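DegV family protein (Thermus thermophilus, PDB 2DT8) binds fatty acid, holding a palmitic acid molecule, and also binds zinc, consistent with a role in fatty acid handling. Local coordinates at residues R148-H153 with L190-V195; D152-F157 with R216-G221; K185-L190 with E196-A201. All coordinates share one frame; numbering follows the deposited sequence.

Overall arrangement
Helix 139-151 leads through Asp-152 and His-153 into strand 154-158, and two contacts start from this passage. Interaction 1 closes a loop from the helix end to the turn of hairpin 185-201. Interaction 2 closes a longer one, from the start of strand 154-158 to the end of helix 204-219. Interaction 3 pairs the two hairpin strands; it lies inside the loop of interaction 2 and crosses interaction 1, with which it shares Leu-190. Hairpin and strand are joined directly, since Phe-157 O lies 2.7 Å from Leu-188 N. Together the contacts tie a helix end, a hairpin and a helix-covered sheet beside the palmitate tail.

Interaction 1: R148-H153 with L190-V195; sequences RLRRDH and LKEGRV. With PLM (palmitic acid), chain C; GOL (glycerol), chain D.
Arg-150 and Glu-192 face each other across the gap between the end of helix 139-151 and the type I' beta turn from Lys-191 to Arg-194, in a long salt bridge of 3.8 Å from NH1 to OE2. The carboxylate oxygen lies at the guanidinium edge, in its plane, although the two flat groups are turned 74° apart. Stronger partners sit nearby: Arg-150 NH2 forms a salt bridge with Glu-147, and the Gln-116 amide accepts from Arg-150 NH1 and donates to Glu-192 OE1.

The rest of the gap is spanned by a glycerol, and Lys-191 reaches it. Its CB packs on Glu-196 CG at 3.9 Å. A bend at chi2 (-63°) then turns the chain back toward the helix, and CD comes to 3.5 Å from glycerol O3. CE continues past the same oxygen. At the tip, NZ donates to glycerol O2 at 2.9 Å and to glycerol O3 at 3.0 Å, so one ammonium group grips two hydroxyls. O3 in turn donates to Leu-190 O at 2.6 Å, while at the other end O1 donates to Arg-150 O at 2.9 Å. Leu-190 CD1 and Val-195 CG2 meet the palmitate.

His-153 supplies a flat wall: glycerol C1 stands 3.3 Å above its ring plane, offset toward the rim. The ring is held by ND1, which donates within the ring plane to Leu-149 O with an N-H...O angle of 158°.

Direct burial between the segments is slight, 65 Å², and no hydrogen bond passes straight between them. The chemistry therefore implies a loose, solvent-facing junction: a long ion pair whose two partners both bond to Gln-116, and a polar niche filled here by glycerol, probably from the crystallisation liquor.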
loop_
_atom_site.group_PDB
_atom_site.type_symbol
_atom_site.label_atom_id
_atom_site.label_comp_id
_atom_site.label_asym_id
_atom_site.label_seq_id
_atom_site.Cartn_x
_atom_site.Cartn_y
_atom_site.Cartn_z
ATOM N N ARG A 148 11.498 -12.393 -0.526
ATOM C CA ARG A 148 12.588 -11.573 -1.039
ATOM C C ARG A 148 12.116 -10.129 -1.158
ATOM O O ARG A 148 12.829 -9.208 -0.777
ATOM C CB ARG A 148 13.050 -12.065 -2.415
ATOM C CG ARG A 148 14.229 -11.281 -2.988
ATOM C CD ARG A 148 14.610 -11.753 -4.389
ATOM N NE ARG A 148 13.645 -11.379 -5.427
ATOM C CZ ARG A 148 13.636 -10.218 -6.074
ATOM N NH1 ARG A 148 14.537 -9.284 -5.795
ATOM N NH2 ARG A 148 12.722 -9.998 -7.012
ATOM N N LEU A 149 10.912 -9.936 -1.695
ATOM C CA LEU A 149 10.380 -8.588 -1.850
ATOM C C LEU A 149 10.134 -7.921 -0.496
ATOM O O LEU A 149 10.387 -6.729 -0.328
ATOM C CB LEU A 149 9.083 -8.610 -2.667
ATOM C CG LEU A 149 9.187 -9.077 -4.124
ATOM C CD1 LEU A 149 7.905 -8.684 -4.864
ATOM C CD2 LEU A 149 10.403 -8.463 -4.807
ATOM N N ARG A 150 9.624 -8.675 0.472
ATOM C CA ARG A 150 9.396 -8.090 1.785
ATOM C C ARG A 150 10.713 -7.529 2.345
ATOM O O ARG A 150 10.762 -6.417 2.891
ATOM C CB ARG A 150 8.841 -9.145 2.747
ATOM C CG ARG A 150 8.605 -8.605 4.168
ATOM C CD ARG A 150 8.347 -9.720 5.169
ATOM N NE ARG A 150 9.541 -10.510 5.478
ATOM C CZ ARG A 150 10.548 -10.092 6.248
ATOM N NH1 ARG A 150 10.529 -8.881 6.797
ATOM N NH2 ARG A 150 11.581 -10.894 6.481
ATOM N N ARG A 151 11.809 -8.278 2.165
ATOM C CA ARG A 151 13.108 -7.879 2.697
ATOM C C ARG A 151 13.840 -6.804 1.897
ATOM O O ARG A 151 14.590 -6.000 2.463
ATOM C CB ARG A 151 14.024 -9.104 2.792
ATOM C CG ARG A 151 13.549 -10.167 3.776
ATOM C CD ARG A 151 14.472 -11.387 3.770
ATOM N NE ARG A 151 15.863 -11.025 4.036
ATOM C CZ ARG A 151 16.739 -11.815 4.658
ATOM N NH1 ARG A 151 16.353 -12.989 5.147
ATOM N NH2 ARG A 151 17.998 -11.426 4.790
ATOM N N ASP A 152 13.548 -6.850 0.563
ATOM C CA ASP A 152 14.211 -5.939 -0.349
ATOM C C ASP A 152 13.275 -5.165 -1.274
ATOM O O ASP A 152 12.911 -5.630 -2.353
ATOM C CB ASP A 152 15.237 -6.740 -1.172
ATOM C CG ASP A 152 15.989 -5.892 -2.194
ATOM O OD1 ASP A 152 16.261 -4.709 -1.910
ATOM O OD2 ASP A 152 16.330 -6.420 -3.281
ATOM N N HIS A 153 12.846 -3.996 -0.817
ATOM C CA HIS A 153 12.024 -3.124 -1.643
ATOM C C HIS A 153 12.282 -1.692 -1.209
ATOM O O HIS A 153 13.016 -1.429 -0.245
ATOM C CB HIS A 153 10.523 -3.489 -1.611
ATOM C CG HIS A 153 9.839 -3.254 -0.301
ATOM N ND1 HIS A 153 9.603 -4.268 0.603
ATOM C CD2 HIS A 153 9.259 -2.145 0.216
ATOM C CE1 HIS A 153 8.899 -3.793 1.617
ATOM N NE2 HIS A 153 8.678 -2.508 1.406
ATOM N N LEU A 190 8.937 3.076 5.324
ATOM C CA LEU A 190 8.443 2.035 6.216
ATOM C C LEU A 190 9.584 1.049 6.412
ATOM O O LEU A 190 10.326 0.763 5.475
ATOM C CB LEU A 190 7.240 1.284 5.628
ATOM C CG LEU A 190 5.872 1.968 5.722
ATOM C CD1 LEU A 190 5.668 2.866 4.525
ATOM C CD2 LEU A 190 4.771 0.913 5.779
ATOM N N LYS A 191 9.747 0.563 7.634
ATOM C CA LYS A 191 10.765 -0.440 7.932
ATOM C C LYS A 191 10.056 -1.462 8.807
ATOM O O LYS A 191 9.386 -1.097 9.771
ATOM C CB LYS A 191 11.959 0.171 8.677
ATOM C CG LYS A 191 12.749 1.164 7.829
ATOM C CD LYS A 191 13.373 0.488 6.608
ATOM C CE LYS A 191 14.004 1.519 5.680
ATOM N NZ LYS A 191 14.689 0.884 4.519
ATOM N N GLU A 192 10.203 -2.641 8.473
ATOM C CA GLU A 192 9.545 -3.708 9.205
ATOM C C GLU A 192 8.028 -3.551 9.341
ATOM O O GLU A 192 7.417 -3.988 10.307
ATOM C CB GLU A 192 10.233 -3.922 10.549
ATOM C CG GLU A 192 11.614 -4.521 10.401
ATOM C CD GLU A 192 11.567 -5.889 9.740
ATOM O OE1 GLU A 192 10.794 -6.755 10.209
ATOM O OE2 GLU A 192 12.299 -6.102 8.749
ATOM N N GLY A 193 7.477 -2.874 8.319
ATOM C CA GLY A 193 6.039 -2.695 8.330
ATOM C C GLY A 193 5.472 -1.529 9.157
ATOM O O GLY A 193 4.260 -1.389 9.344
ATOM N N ARG A 194 6.396 -0.708 9.647
ATOM C CA ARG A 194 6.081 0.446 10.483
ATOM C C ARG A 194 6.626 1.720 9.837
ATOM O O ARG A 194 7.727 1.723 9.290
ATOM C CB ARG A 194 6.713 0.237 11.868
ATOM C CG ARG A 194 6.775 1.451 12.790
ATOM C CD ARG A 194 7.585 1.088 14.046
ATOM N NE ARG A 194 8.046 2.246 14.815
ATOM C CZ ARG A 194 7.354 2.844 15.780
ATOM N NH1 ARG A 194 6.150 2.402 16.114
ATOM N NH2 ARG A 194 7.871 3.890 16.414
ATOM N N VAL A 195 5.862 2.805 9.909
ATOM C CA VAL A 195 6.305 4.069 9.334
ATOM C C VAL A 195 7.532 4.571 10.096
ATOM O O VAL A 195 7.595 4.476 11.324
ATOM C CB VAL A 195 5.181 5.128 9.401
ATOM C CG1 VAL A 195 5.714 6.497 8.976
ATOM C CG2 VAL A 195 4.027 4.700 8.488
HETATM C C1 PLM C . -7.608 -0.364 9.480
HETATM O O1 PLM C . -7.232 -1.549 9.967
HETATM O O2 PLM C . -8.511 0.243 10.015
HETATM C C2 PLM C . -6.902 0.213 8.270
HETATM C C3 PLM C . -5.632 0.937 8.732
HETATM C C4 PLM C . -4.921 1.575 7.536
HETATM C C5 PLM C . -3.641 2.251 8.021
HETATM C C6 PLM C . -2.858 2.815 6.836
HETATM C C7 PLM C . -1.618 3.513 7.357
HETATM C C8 PLM C . -0.723 3.902 6.204
HETATM C C9 PLM C . 0.641 4.287 6.774
HETATM C CA PLM C . 1.352 5.220 5.813
HETATM C CB PLM C . 2.073 4.370 4.783
HETATM C CC PLM C . 1.379 4.528 3.442
HETATM C CD PLM C . 2.396 4.991 2.415
HETATM C CE PLM C . 1.668 5.326 1.116
HETATM C CF PLM C . 2.663 5.902 0.098
HETATM C CG PLM C . 3.465 4.766 -0.538
HETATM C C1 GOL D . 11.836 -3.209 3.056
HETATM O O1 GOL D . 12.339 -4.251 3.901
HETATM C C2 GOL D . 12.155 -1.852 3.676
HETATM O O2 GOL D . 13.570 -1.718 3.822
HETATM C C3 GOL D . 11.620 -0.733 2.783
HETATM O O3 GOL D . 11.928 0.534 3.382
#

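Interaction 2: D152-F157 with R216-G221; sequences DHFVRF and RAWAEG. With PLM (palmitic acid), chain C.
Trp-218 and Phe-154 make the main contact between the last turn of helix 204-219 and the start of strand 154-158. Along the helix segment, Arg-216 comes first and turns away from the strand, its NH2 bonding to Ser-248 O.

Trp-218 carries nearly everything. With CG anti to the backbone N (chi1 172°), its indole is laid across the strand, so that Phe-154 CB sits over the middle of one face, 3.6 Å from Trp-218 CD2. That is a CH-pi contact: Phe-154 CB lies 3.7 Å from the centroid of the Trp-218 five-membered ring, 15° off the normal. The two aromatic rings themselves meet only obliquely, the Phe-154 centroid 5.3 Å from that of the Trp-218 five-membered ring with planes at 43°. Phe-154 also meets Phe-215 edge-to-face, one turn earlier in the helix.

At the polar corner, Trp-218 NE1 lies 3.4 Å from Asp-152 OD1, a weak, bent hydrogen bond. One water supplements it, donating to Asp-152 OD1 at 2.7 Å and accepting weakly from Trp-218 NE1 at 3.1 Å, within the indole plane. The other carboxylate oxygen, OD2, forms a salt bridge with Arg-222, which also makes a cation-pi contact with Trp-218.

Next, Ala-219 turns aside and packs on Leu-250.

On the other side of the strand Val-155 and Phe-157 meet the palmitate. Val-155 CG2 lies 4.0 Å from palmitate CG and Phe-157 CB 3.8 Å from palmitate CF, while the Phe-157 ring has palmitate CD over the centre of one face. Strand 154-158 comes first in the order of a mixed four-stranded sheet and is also joined by a backbone bond to hairpin 185-201. It thus has a helix on one face and the palmitate tail against Val-155 and Phe-157 on the other, an alpha/beta layering.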
loop_
_atom_site.group_PDB
_atom_site.type_symbol
_atom_site.label_atom_id
_atom_site.label_comp_id
_atom_site.label_asym_id
_atom_site.label_seq_id
_atom_site.Cartn_x
_atom_site.Cartn_y
_atom_site.Cartn_z
ATOM N N ASP A 152 13.548 -6.850 0.563
ATOM C CA ASP A 152 14.211 -5.939 -0.349
ATOM C C ASP A 152 13.275 -5.165 -1.274
ATOM O O ASP A 152 12.911 -5.630 -2.353
ATOM C CB ASP A 152 15.237 -6.740 -1.172
ATOM C CG ASP A 152 15.989 -5.892 -2.194
ATOM O OD1 ASP A 152 16.261 -4.709 -1.910
ATOM O OD2 ASP A 152 16.330 -6.420 -3.281
ATOM N N HIS A 153 12.846 -3.996 -0.817
ATOM C CA HIS A 153 12.024 -3.124 -1.643
ATOM C C HIS A 153 12.282 -1.692 -1.209
ATOM O O HIS A 153 13.016 -1.429 -0.245
ATOM C CB HIS A 153 10.523 -3.489 -1.611
ATOM C CG HIS A 153 9.839 -3.254 -0.301
ATOM N ND1 HIS A 153 9.603 -4.268 0.603
ATOM C CD2 HIS A 153 9.259 -2.145 0.216
ATOM C CE1 HIS A 153 8.899 -3.793 1.617
ATOM N NE2 HIS A 153 8.678 -2.508 1.406
ATOM N N PHE A 154 11.715 -0.762 -1.961
ATOM C CA PHE A 154 11.925 0.643 -1.702
ATOM C C PHE A 154 10.614 1.385 -1.546
ATOM O O PHE A 154 9.644 1.071 -2.221
ATOM C CB PHE A 154 12.678 1.249 -2.888
ATOM C CG PHE A 154 12.940 2.712 -2.758
ATOM C CD1 PHE A 154 14.046 3.161 -2.052
ATOM C CD2 PHE A 154 12.073 3.645 -3.328
ATOM C CE1 PHE A 154 14.297 4.526 -1.915
ATOM C CE2 PHE A 154 12.319 5.010 -3.191
ATOM C CZ PHE A 154 13.429 5.445 -2.486
ATOM N N VAL A 155 10.599 2.351 -0.635
ATOM C CA VAL A 155 9.438 3.211 -0.470
ATOM C C VAL A 155 9.798 4.540 0.172
ATOM O O VAL A 155 10.545 4.600 1.149
ATOM C CB VAL A 155 8.276 2.546 0.346
ATOM C CG1 VAL A 155 8.779 2.000 1.679
ATOM C CG2 VAL A 155 7.155 3.581 0.576
ATOM N N ARG A 156 9.299 5.616 -0.432
ATOM C CA ARG A 156 9.467 6.955 0.103
ATOM C C ARG A 156 8.183 7.704 -0.179
ATOM O O ARG A 156 7.575 7.535 -1.235
ATOM C CB ARG A 156 10.613 7.714 -0.576
ATOM C CG ARG A 156 12.006 7.304 -0.140
ATOM C CD ARG A 156 12.266 7.616 1.327
ATOM N NE ARG A 156 13.658 7.340 1.697
ATOM C CZ ARG A 156 14.155 6.124 1.912
ATOM N NH1 ARG A 156 13.386 5.050 1.799
ATOM N NH2 ARG A 156 15.436 5.975 2.243
ATOM N N PHE A 157 7.761 8.522 0.772
ATOM C CA PHE A 157 6.582 9.347 0.549
ATOM C C PHE A 157 6.639 10.586 1.418
ATOM O O PHE A 157 7.402 10.657 2.384
ATOM C CB PHE A 157 5.266 8.578 0.802
ATOM C CG PHE A 157 5.017 8.197 2.242
ATOM C CD1 PHE A 157 5.647 7.088 2.815
ATOM C CD2 PHE A 157 4.101 8.911 3.012
ATOM C CE1 PHE A 157 5.353 6.695 4.130
ATOM C CE2 PHE A 157 3.802 8.529 4.327
ATOM C CZ PHE A 157 4.434 7.414 4.889
ATOM N N ARG A 216 18.268 6.303 -5.924
ATOM C CA ARG A 216 19.472 5.948 -6.663
ATOM C C ARG A 216 20.372 5.047 -5.815
ATOM O O ARG A 216 20.932 4.073 -6.321
ATOM C CB ARG A 216 20.233 7.206 -7.085
ATOM C CG ARG A 216 19.620 7.939 -8.268
ATOM C CD ARG A 216 20.460 9.165 -8.620
ATOM N NE ARG A 216 19.927 9.926 -9.748
ATOM C CZ ARG A 216 20.059 9.575 -11.024
ATOM N NH1 ARG A 216 20.708 8.466 -11.350
ATOM N NH2 ARG A 216 19.541 10.339 -11.978
ATOM N N ALA A 217 20.507 5.373 -4.532
ATOM C CA ALA A 217 21.326 4.573 -3.622
ATOM C C ALA A 217 20.771 3.151 -3.540
ATOM O O ALA A 217 21.524 2.176 -3.623
ATOM C CB ALA A 217 21.352 5.205 -2.241
ATOM N N TRP A 218 19.456 3.032 -3.380
ATOM C CA TRP A 218 18.811 1.719 -3.308
ATOM C C TRP A 218 18.898 0.960 -4.639
ATOM O O TRP A 218 19.069 -0.266 -4.658
ATOM C CB TRP A 218 17.328 1.874 -2.932
ATOM C CG TRP A 218 16.548 0.601 -3.030
ATOM C CD1 TRP A 218 16.418 -0.361 -2.067
ATOM C CD2 TRP A 218 15.848 0.115 -4.179
ATOM N NE1 TRP A 218 15.682 -1.412 -2.548
ATOM C CE2 TRP A 218 15.311 -1.148 -3.841
ATOM C CE3 TRP A 218 15.606 0.628 -5.462
ATOM C CZ2 TRP A 218 14.574 -1.918 -4.741
ATOM C CZ3 TRP A 218 14.869 -0.135 -6.361
ATOM C CH2 TRP A 218 14.355 -1.395 -5.992
ATOM N N ALA A 219 18.780 1.690 -5.747
ATOM C CA ALA A 219 18.782 1.111 -7.093
ATOM C C ALA A 219 20.096 0.507 -7.590
ATOM O O ALA A 219 20.096 -0.254 -8.566
ATOM C CB ALA A 219 18.304 2.166 -8.100
ATOM N N GLU A 220 21.137 0.776 -6.943
ATOM C CA GLU A 220 22.446 0.299 -7.390
ATOM C C GLU A 220 22.494 -1.190 -7.736
ATOM O O GLU A 220 22.208 -2.045 -6.901
ATOM C CB GLU A 220 23.495 0.612 -6.326
ATOM C CG GLU A 220 24.928 0.484 -6.807
ATOM C CD GLU A 220 25.312 1.607 -7.743
ATOM O OE1 GLU A 220 24.705 2.693 -7.637
ATOM O OE2 GLU A 220 26.225 1.413 -8.574
ATOM N N GLY A 221 23.138 -1.415 -8.863
ATOM C CA GLY A 221 23.276 -2.790 -9.324
ATOM C C GLY A 221 22.057 -3.513 -9.876
ATOM O O GLY A 221 22.168 -4.649 -10.334
HETATM C C1 PLM C . -7.608 -0.364 9.480
HETATM O O1 PLM C . -7.232 -1.549 9.967
HETATM O O2 PLM C . -8.511 0.243 10.015
HETATM C C2 PLM C . -6.902 0.213 8.270
HETATM C C3 PLM C . -5.632 0.937 8.732
HETATM C C4 PLM C . -4.921 1.575 7.536
HETATM C C5 PLM C . -3.641 2.251 8.021
HETATM C C6 PLM C . -2.858 2.815 6.836
HETATM C C7 PLM C . -1.618 3.513 7.357
HETATM C C8 PLM C . -0.723 3.902 6.204
HETATM C C9 PLM C . 0.641 4.287 6.774
HETATM C CA PLM C . 1.352 5.220 5.813
HETATM C CB PLM C . 2.073 4.370 4.783
HETATM C CC PLM C . 1.379 4.528 3.442
HETATM C CD PLM C . 2.396 4.991 2.415
HETATM C CE PLM C . 1.668 5.326 1.116
HETATM C CF PLM C . 2.663 5.902 0.098
HETATM C CG PLM C . 3.465 4.766 -0.538
HETATM O O HOH W 1 16.626 -2.916 0.031
#

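Interaction 3: K185-L190 with E196-A201; sequences KPVLTL and EAAGRA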
loop_
_atom_site.group_PDB
_atom_site.type_symbol
_atom_site.label_atom_id
_atom_site.label_comp_id
_atom_site.label_asym_id
_atom_site.label_seq_id
_atom_site.Cartn_x
_atom_site.Cartn_y
_atom_site.Cartn_z
ATOM N N LYS A 185 9.402 19.950 4.789
ATOM C CA LYS A 185 8.597 18.876 4.199
ATOM C C LYS A 185 9.183 17.562 4.677
ATOM O O LYS A 185 10.382 17.340 4.553
ATOM C CB LYS A 185 8.634 18.917 2.668
ATOM C CG LYS A 185 8.250 20.262 2.070
ATOM C CD LYS A 185 6.909 20.778 2.583
ATOM C CE LYS A 185 6.620 22.150 1.983
ATOM N NZ LYS A 185 5.337 22.717 2.472
ATOM N N PRO A 186 8.350 16.669 5.228
ATOM C CA PRO A 186 8.833 15.380 5.723
ATOM C C PRO A 186 8.955 14.317 4.644
ATOM O O PRO A 186 8.143 14.265 3.721
ATOM C CB PRO A 186 7.781 15.001 6.755
ATOM C CG PRO A 186 6.510 15.482 6.091
ATOM C CD PRO A 186 6.915 16.850 5.530
ATOM N N VAL A 187 9.992 13.495 4.751
ATOM C CA VAL A 187 10.175 12.389 3.823
ATOM C C VAL A 187 10.114 11.162 4.717
ATOM O O VAL A 187 10.869 11.039 5.689
ATOM C CB VAL A 187 11.514 12.477 3.080
ATOM C CG1 VAL A 187 11.677 11.268 2.166
ATOM C CG2 VAL A 187 11.547 13.765 2.252
ATOM N N LEU A 188 9.193 10.268 4.395
ATOM C CA LEU A 188 8.961 9.082 5.209
ATOM C C LEU A 188 9.155 7.773 4.457
ATOM O O LEU A 188 9.199 7.744 3.230
ATOM C CB LEU A 188 7.528 9.131 5.751
ATOM C CG LEU A 188 7.140 10.419 6.490
ATOM C CD1 LEU A 188 5.712 10.302 7.002
ATOM C CD2 LEU A 188 8.096 10.667 7.641
ATOM N N THR A 189 9.252 6.685 5.213
ATOM C CA THR A 189 9.410 5.353 4.630
ATOM C C THR A 189 8.750 4.363 5.587
ATOM O O THR A 189 8.031 4.762 6.510
ATOM C CB THR A 189 10.929 5.010 4.430
ATOM O OG1 THR A 189 11.064 3.764 3.727
ATOM C CG2 THR A 189 11.649 4.908 5.770
ATOM N N LEU A 190 8.937 3.076 5.324
ATOM C CA LEU A 190 8.443 2.035 6.216
ATOM C C LEU A 190 9.584 1.049 6.412
ATOM O O LEU A 190 10.326 0.763 5.475
ATOM C CB LEU A 190 7.240 1.284 5.628
ATOM C CG LEU A 190 5.872 1.968 5.722
ATOM C CD1 LEU A 190 5.668 2.866 4.525
ATOM C CD2 LEU A 190 4.771 0.913 5.779
ATOM N N GLU A 196 8.505 5.091 9.359
ATOM C CA GLU A 196 9.722 5.622 9.959
ATOM C C GLU A 196 10.124 6.893 9.241
ATOM O O GLU A 196 9.723 7.129 8.099
ATOM C CB GLU A 196 10.867 4.608 9.869
ATOM C CG GLU A 196 10.640 3.281 10.606
ATOM C CD GLU A 196 10.538 3.425 12.123
ATOM O OE1 GLU A 196 10.866 4.502 12.660
ATOM O OE2 GLU A 196 10.134 2.436 12.781
ATOM N N ALA A 197 10.920 7.714 9.908
ATOM C CA ALA A 197 11.378 8.967 9.328
ATOM C C ALA A 197 12.510 8.697 8.344
ATOM O O ALA A 197 13.327 7.794 8.556
ATOM C CB ALA A 197 11.853 9.904 10.434
ATOM N N ALA A 198 12.554 9.487 7.272
ATOM C CA ALA A 198 13.580 9.348 6.251
ATOM C C ALA A 198 14.033 10.696 5.700
ATOM O O ALA A 198 14.243 10.839 4.493
ATOM C CB ALA A 198 13.073 8.472 5.113
ATOM N N GLY A 199 14.143 11.689 6.571
ATOM C CA GLY A 199 14.620 12.994 6.141
ATOM C C GLY A 199 13.594 14.109 6.088
ATOM O O GLY A 199 12.391 13.878 6.206
ATOM N N ARG A 200 14.091 15.332 5.918
ATOM C CA ARG A 200 13.268 16.534 5.831
ATOM C C ARG A 200 13.935 17.481 4.840
ATOM O O ARG A 200 15.158 17.508 4.737
ATOM C CB ARG A 200 13.170 17.223 7.191
ATOM C CG ARG A 200 12.385 16.455 8.222
ATOM C CD ARG A 200 12.575 17.078 9.590
ATOM N NE ARG A 200 13.975 17.026 9.999
ATOM C CZ ARG A 200 14.441 17.548 11.127
ATOM N NH1 ARG A 200 13.617 18.164 11.961
ATOM N NH2 ARG A 200 15.732 17.455 11.420
ATOM N N ALA A 201 13.137 18.263 4.123
ATOM C CA ALA A 201 13.695 19.179 3.135
ATOM C C ALA A 201 12.933 20.505 3.080
ATOM O O ALA A 201 11.757 20.590 3.406
ATOM C CB ALA A 201 13.679 18.525 1.755
#
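Lys-185 O accepts a hydrogen bond from Ala-201 N at 2.9 Å and also has a CA-H...O contact with Arg-200, whose CA is 3.3 Å from Lys-185 O. The return bond, Lys-185 N to Ala-201 O, is 2.8 Å long and almost straight at 173°, which fixes this end of the ladder as a hydrogen-bonded pair. Beside it, Pro-186 and Arg-200 form a non-hydrogen-bonded pair, a place where the missing N-H of proline costs the ladder nothing.

The regular pattern then breaks at Val-187. Its N donates to Gly-199 O from above the carbonyl plane, whereas its O accepts from Ala-198 N at 2.8 Å with a bent angle of 137°. Two residues, Ala-198 and Gly-199, thus stand opposite one, the mark of a classic beta bulge, and the register slips by one before Leu-188 pairs with Ala-197. The strands belong to the hairpin 185-201, closed by a type I' turn, and run antiparallel.

Around the bulge the side chains pack lightly. Val-187 CG1 lies 4.3 Å from Ala-198 CB, and Val-187 CB sits against both Ala-198 O and Gly-199 O. Ala-198 CB in turn touches Thr-189 CG2 at 3.9 Å. Thr-189 has OG1 anti to its backbone N (chi1 -174°), which sends the hydroxyl to its acceptor, Val-155 O in strand 154-158, and leaves CG2 against Ala-198 CB.

Beyond the bulge the ladder resumes with a hydrogen-bonded pair: Thr-189 N reaches Glu-196 O at 3.0 Å, and Glu-196 N reaches Thr-189 O. The Glu-196 carboxylate swings away to form a salt bridge with Arg-194. At its other edge, strand 185-191 bonds through the backbone of Leu-188 to Phe-157, which joins the hairpin to strand 154-158, and Leu-190 touches the palmitate.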